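Local coordinates for cytochrome c family protein (Geobacter sulfurreducens, PDB 1RWJ) that probably carries electrons through a string of covalently bound hemes, this piece being domain C, a c7-type three-heme unit of a multidomain cytochrome polymer, at residues K47-A52 with G57-A62; D68-S71 with G77-H80. All blocks are in the same frame, centred on the assembly; numbering follows the deposited sequence.

Contact 1: residues K47-A52 with G57-A62. With HEC (heme c), chain D.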
# COMPACT_ATOMS: atom_id res chain seq x y z
N LYS A 47 7.29 -0.37 9.20
CA LYS A 47 8.30 0.26 8.36
C LYS A 47 7.58 1.28 7.48
O LYS A 47 6.68 0.93 6.72
CB LYS A 47 8.99 -0.80 7.50
CG LYS A 47 10.00 -0.28 6.48
CD LYS A 47 11.26 0.28 7.13
CE LYS A 47 12.26 0.69 6.05
NZ LYS A 47 13.44 1.40 6.60
N ARG A 48 7.96 2.55 7.60
CA ARG A 48 7.32 3.61 6.83
C ARG A 48 8.08 3.96 5.56
O ARG A 48 9.30 4.16 5.59
CB ARG A 48 7.19 4.86 7.70
CG ARG A 48 6.35 4.65 8.94
CD ARG A 48 4.88 4.60 8.58
NE ARG A 48 4.15 5.65 9.27
CZ ARG A 48 2.96 6.11 8.88
NH1 ARG A 48 2.37 5.60 7.81
NH2 ARG A 48 2.35 7.05 9.58
N PHE A 49 7.37 4.04 4.44
CA PHE A 49 7.99 4.41 3.17
C PHE A 49 7.38 5.71 2.66
O PHE A 49 6.26 6.07 3.04
CB PHE A 49 7.80 3.31 2.12
CG PHE A 49 8.58 2.06 2.40
CD1 PHE A 49 8.00 0.99 3.07
CD2 PHE A 49 9.92 1.97 2.03
CE1 PHE A 49 8.74 -0.15 3.35
CE2 PHE A 49 10.67 0.83 2.31
CZ PHE A 49 10.07 -0.23 2.98
N THR A 50 8.12 6.41 1.81
CA THR A 50 7.67 7.69 1.26
C THR A 50 7.22 7.53 -0.19
O THR A 50 7.38 6.47 -0.79
CB THR A 50 8.80 8.73 1.29
OG1 THR A 50 9.87 8.28 0.43
CG2 THR A 50 9.34 8.90 2.71
N MET A 51 6.65 8.60 -0.75
CA MET A 51 6.21 8.57 -2.14
C MET A 51 7.45 8.40 -3.02
O MET A 51 7.39 7.76 -4.07
CB MET A 51 5.47 9.85 -2.51
CG MET A 51 4.14 10.04 -1.81
SD MET A 51 3.07 8.57 -1.87
CE MET A 51 3.14 8.18 -3.62
N ALA A 52 8.56 8.97 -2.58
CA ALA A 52 9.82 8.88 -3.32
C ALA A 52 10.27 7.42 -3.36
O ALA A 52 10.77 6.94 -4.37
CB ALA A 52 10.89 9.74 -2.66
N GLY A 57 10.13 1.84 -6.69
CA GLY A 57 9.65 0.47 -6.67
C GLY A 57 9.40 -0.18 -5.32
O GLY A 57 9.18 -1.39 -5.23
N LYS A 58 9.43 0.61 -4.25
CA LYS A 58 9.20 0.09 -2.91
C LYS A 58 7.76 0.32 -2.50
O LYS A 58 7.06 1.13 -3.12
CB LYS A 58 10.13 0.79 -1.92
CG LYS A 58 11.60 0.73 -2.31
CD LYS A 58 12.44 1.64 -1.43
CE LYS A 58 13.87 1.74 -1.93
NZ LYS A 58 14.66 2.71 -1.13
N SER A 59 7.31 -0.38 -1.46
CA SER A 59 5.95 -0.22 -0.95
C SER A 59 4.91 -0.35 -2.08
O SER A 59 5.02 -1.25 -2.92
CB SER A 59 5.81 1.13 -0.25
OG SER A 59 4.56 1.27 0.39
N CYS A 60 3.92 0.54 -2.10
CA CYS A 60 2.89 0.48 -3.14
C CYS A 60 3.49 0.56 -4.53
O CYS A 60 2.95 -0.01 -5.48
CB CYS A 60 1.89 1.64 -2.98
SG CYS A 60 1.23 1.85 -1.30
N GLY A 61 4.60 1.28 -4.64
CA GLY A 61 5.27 1.44 -5.93
C GLY A 61 5.79 0.16 -6.56
O GLY A 61 6.21 0.17 -7.72
N ALA A 62 5.79 -0.93 -5.81
CA ALA A 62 6.26 -2.20 -6.34
C ALA A 62 5.32 -2.64 -7.47
O ALA A 62 5.73 -3.38 -8.37
CB ALA A 62 6.29 -3.26 -5.24
FE HEC D . 0.93 9.12 -1.11
CHA HEC D . 2.50 8.63 1.87
CHB HEC D . 1.36 12.49 -0.81
CHC HEC D . -0.16 9.51 -4.34
CHD HEC D . -0.08 5.85 -1.14
NA HEC D . 1.78 10.30 0.21
C1A HEC D . 2.50 9.92 1.33
C2A HEC D . 3.05 11.08 2.01
C3A HEC D . 2.60 12.17 1.35
C4A HEC D . 1.83 11.69 0.23
CMA HEC D . 2.87 13.62 1.74
CAA HEC D . 4.08 11.06 3.14
CBA HEC D . 5.47 10.61 2.67
CGA HEC D . 6.03 11.53 1.59
O1A HEC D . 6.23 12.72 1.88
O2A HEC D . 6.26 11.05 0.46
NB HEC D . 0.72 10.64 -2.33
C1B HEC D . 0.85 11.99 -2.02
C2B HEC D . 0.49 12.81 -3.15
C3B HEC D . 0.19 11.98 -4.18
C4B HEC D . 0.30 10.62 -3.66
CMB HEC D . 0.40 14.34 -3.15
CAB HEC D . -0.09 12.33 -5.64
CBB HEC D . 1.04 13.04 -6.36
NC HEC D . 0.12 7.93 -2.47
C1C HEC D . -0.26 8.23 -3.78
C2C HEC D . -0.79 7.08 -4.46
C3C HEC D . -0.78 6.05 -3.56
C4C HEC D . -0.21 6.58 -2.33
CMC HEC D . -1.32 7.04 -5.89
CAC HEC D . -1.40 4.66 -3.72
CBC HEC D . -0.84 3.80 -4.85
ND HEC D . 1.06 7.62 0.15
C1D HEC D . 0.50 6.36 0.02
C2D HEC D . 0.78 5.57 1.21
C3D HEC D . 1.57 6.32 2.01
C4D HEC D . 1.75 7.59 1.35
CMD HEC D . 0.25 4.18 1.52
CAD HEC D . 2.19 5.92 3.34
CBD HEC D . 3.29 4.88 3.26
CGD HEC D . 3.89 4.56 4.62
O1D HEC D . 4.56 3.51 4.74
O2D HEC D . 3.69 5.36 5.57
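Met51 N points its hydrogen at the heme propionate oxygen O2A, a nearly straight bond of 2.8 Å with an N-H...O angle of 170°. The other propionate is held two residues earlier: Phe49 N reaches O1D at 2.9 Å, again almost straight, at 173°. Arg48 NH1 comes to O2D of the same carboxylate at 2.6 Å, but the strongly bent geometry makes this a weak bond. Its NH2 is hydrogen-bonded to Lys12 O. Bends at chi2 and chi3 fold the Met51 side chain back over the porphyrin, which places SD on the iron at 2.3 Å and lays CE above the pyrrole nitrogen NC. Iron takes its other axial ligand from His80, giving the methionine-histidine pair familiar from other cytochromes c. The polypeptide here is the lead-in to the short helix 51-55. Thr50 is its N-cap, with OG1 capping a backbone N beyond Ala52 and Asp53 OD2 taking Thr50 N in return; at the far end Gly57, with positive phi, closes the helix in a Schellman motif. Residues 57-62 then run into the next heme-attachment turn, where Cys60 is bonded to a second heme. Between the two segments the touch is purely apolar. Phe49 CB rests on Ser59 CB at 3.8 Å, and the same Ser59 carbon sits obliquely beside the start of the ring. Phe49 CD2 meets Lys58 CB at 4.1 Å, Lys58 passing roughly perpendicular to the Phe49 side chain before it runs off towards Asp53 OD1, a long and weak ion pair. Cys60 SG, for its part, lies 3.8 Å from methyl CMD of the heme that Met51 ligates.

Contact 2: residues D68-S71 with G77-H80. With HEC (heme c), chain D.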
# COMPACT_ATOMS: atom_id res chain seq x y z
N ASP A 68 1.98 -2.19 -13.94
CA ASP A 68 1.27 -3.28 -13.28
C ASP A 68 -0.05 -2.75 -12.73
O ASP A 68 -1.06 -3.45 -12.72
CB ASP A 68 2.11 -3.85 -12.13
CG ASP A 68 3.31 -4.63 -12.62
OD1 ASP A 68 3.12 -5.71 -13.20
OD2 ASP A 68 4.46 -4.15 -12.43
N ALA A 69 -0.02 -1.49 -12.28
CA ALA A 69 -1.19 -0.81 -11.73
C ALA A 69 -0.95 0.68 -11.93
O ALA A 69 0.15 1.09 -12.28
CB ALA A 69 -1.34 -1.13 -10.24
N PHE A 70 -1.98 1.50 -11.69
CA PHE A 70 -1.82 2.93 -11.88
C PHE A 70 -0.66 3.49 -11.07
O PHE A 70 -0.45 3.11 -9.91
CB PHE A 70 -3.13 3.68 -11.57
CG PHE A 70 -3.55 3.63 -10.13
CD1 PHE A 70 -3.05 4.54 -9.21
CD2 PHE A 70 -4.47 2.68 -9.70
CE1 PHE A 70 -3.46 4.52 -7.88
CE2 PHE A 70 -4.89 2.65 -8.37
CZ PHE A 70 -4.39 3.58 -7.46
N SER A 71 0.10 4.37 -11.70
CA SER A 71 1.28 4.99 -11.09
C SER A 71 1.02 5.71 -9.77
O SER A 71 0.01 6.38 -9.60
CB SER A 71 1.93 5.96 -12.07
OG SER A 71 2.98 6.68 -11.45
N GLY A 77 -5.74 11.14 -5.00
CA GLY A 77 -7.02 10.85 -4.39
C GLY A 77 -7.41 9.39 -4.29
O GLY A 77 -8.17 9.01 -3.40
N LYS A 78 -6.91 8.56 -5.20
CA LYS A 78 -7.24 7.14 -5.17
C LYS A 78 -6.76 6.45 -3.90
O LYS A 78 -7.44 5.59 -3.35
CB LYS A 78 -6.67 6.41 -6.38
CG LYS A 78 -7.37 6.72 -7.70
CD LYS A 78 -6.84 5.82 -8.81
CE LYS A 78 -7.54 6.07 -10.13
NZ LYS A 78 -7.05 5.16 -11.20
N CYS A 79 -5.58 6.84 -3.42
CA CYS A 79 -5.01 6.24 -2.22
C CYS A 79 -5.15 7.14 -0.99
O CYS A 79 -5.06 6.67 0.14
CB CYS A 79 -3.54 5.90 -2.44
SG CYS A 79 -3.21 4.80 -3.86
N HIS A 80 -5.35 8.43 -1.23
CA HIS A 80 -5.51 9.42 -0.17
C HIS A 80 -6.93 9.99 -0.32
O HIS A 80 -7.10 11.14 -0.70
CB HIS A 80 -4.50 10.55 -0.34
CG HIS A 80 -3.07 10.14 -0.17
ND1 HIS A 80 -2.40 10.12 1.04
CD2 HIS A 80 -2.15 9.76 -1.09
CE1 HIS A 80 -1.13 9.74 0.82
NE2 HIS A 80 -0.92 9.51 -0.46
FE HEC D . 0.93 9.12 -1.11
CHA HEC D . 2.50 8.63 1.87
CHB HEC D . 1.36 12.49 -0.81
CHC HEC D . -0.16 9.51 -4.34
CHD HEC D . -0.08 5.85 -1.14
NA HEC D . 1.78 10.30 0.21
C1A HEC D . 2.50 9.92 1.33
C2A HEC D . 3.05 11.08 2.01
C3A HEC D . 2.60 12.17 1.35
C4A HEC D . 1.83 11.69 0.23
CMA HEC D . 2.87 13.62 1.74
CAA HEC D . 4.08 11.06 3.14
CBA HEC D . 5.47 10.61 2.67
CGA HEC D . 6.03 11.53 1.59
O1A HEC D . 6.23 12.72 1.88
O2A HEC D . 6.26 11.05 0.46
NB HEC D . 0.72 10.64 -2.33
C1B HEC D . 0.85 11.99 -2.02
C2B HEC D . 0.49 12.81 -3.15
C3B HEC D . 0.19 11.98 -4.18
C4B HEC D . 0.30 10.62 -3.66
CMB HEC D . 0.40 14.34 -3.15
CAB HEC D . -0.09 12.33 -5.64
CBB HEC D . 1.04 13.04 -6.36
NC HEC D . 0.12 7.93 -2.47
C1C HEC D . -0.26 8.23 -3.78
C2C HEC D . -0.79 7.08 -4.46
C3C HEC D . -0.78 6.05 -3.56
C4C HEC D . -0.21 6.58 -2.33
CMC HEC D . -1.32 7.04 -5.89
CAC HEC D . -1.40 4.66 -3.72
CBC HEC D . -0.84 3.80 -4.85
ND HEC D . 1.06 7.62 0.15
C1D HEC D . 0.50 6.36 0.02
C2D HEC D . 0.78 5.57 1.21
C3D HEC D . 1.57 6.32 2.01
C4D HEC D . 1.75 7.59 1.35
CMD HEC D . 0.25 4.18 1.52
CAD HEC D . 2.19 5.92 3.34
CBD HEC D . 3.29 4.88 3.26
CGD HEC D . 3.89 4.56 4.62
O1D HEC D . 4.56 3.51 4.74
O2D HEC D . 3.69 5.36 5.57
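Lys78 lies stretched across one face of the Phe70 ring, the lysine running back against the direction of the phenylalanine side chain. Lys78 is the second intervening residue of a CXXCH heme-attachment motif, begun by Cys76 and completed by Cys79 and His80, and the phenyl packs against this heme-binding segment. The close-fitting part is the middle of the lysine chain: CD sits 3.6 Å from the ring centroid, only 13° off the normal, a CH-pi contact over the centre. Extended beyond CG, the chain carries on over the same face and brings NZ to 4.2 Å from the centroid, a cation-pi contact at the exposed, looser end. The inner edge of the ring is covered differently. Cys79 SG approaches at that edge, 4.0 Å from Phe70 CZ, a sulfur-aromatic contact close to the ring plane. The heme methyl CMC, 3.9 Å from CE1, also lies at the edge and in plane. With chi1 at 66°, Phe70 CG stands between its backbone N and carbonyl carbon, which swings the ring towards the motif. Phe70 also borders a second heme: its N bonds to a propionate oxygen there, its O takes His64 ND1, and its ring packs edge-to-face with that axial histidine. With an alanine here in place of Phe70 the ring surface under Lys78 is gone, and the lysine chain would probably be freer to turn, with a gap opening beside Cys79 SG and methyl CMC. Beyond the ring edge, Cys79 SG is bonded to the heme carbon CAC at 1.8 Å, while His80, its ND1 bonded to Ala17 O, sets NE2 on the iron at 2.0 Å.

Overall arrangement
One heme joins the two contacts: residues 47-52 of contact 1 supply its methionine ligand and hold both propionates, whereas residues 77-80 of contact 2 supply its histidine and a thioether link. The contacts follow in series along the chain; 47-52 leads into helix 51-55, and 77-80 lies on helix 76-79. Their centres are about 12 Å apart and their nearest atoms about 4 Å, without touching. A second heme ties them again, since Cys60 of contact 1 is bonded to it and Phe70 of contact 2 borders it beside His64. The side chains of Cys60 and Cys79 come within about 6 Å, so attachment points of neighbouring hemes lie close together, consistent with electron transfer between them.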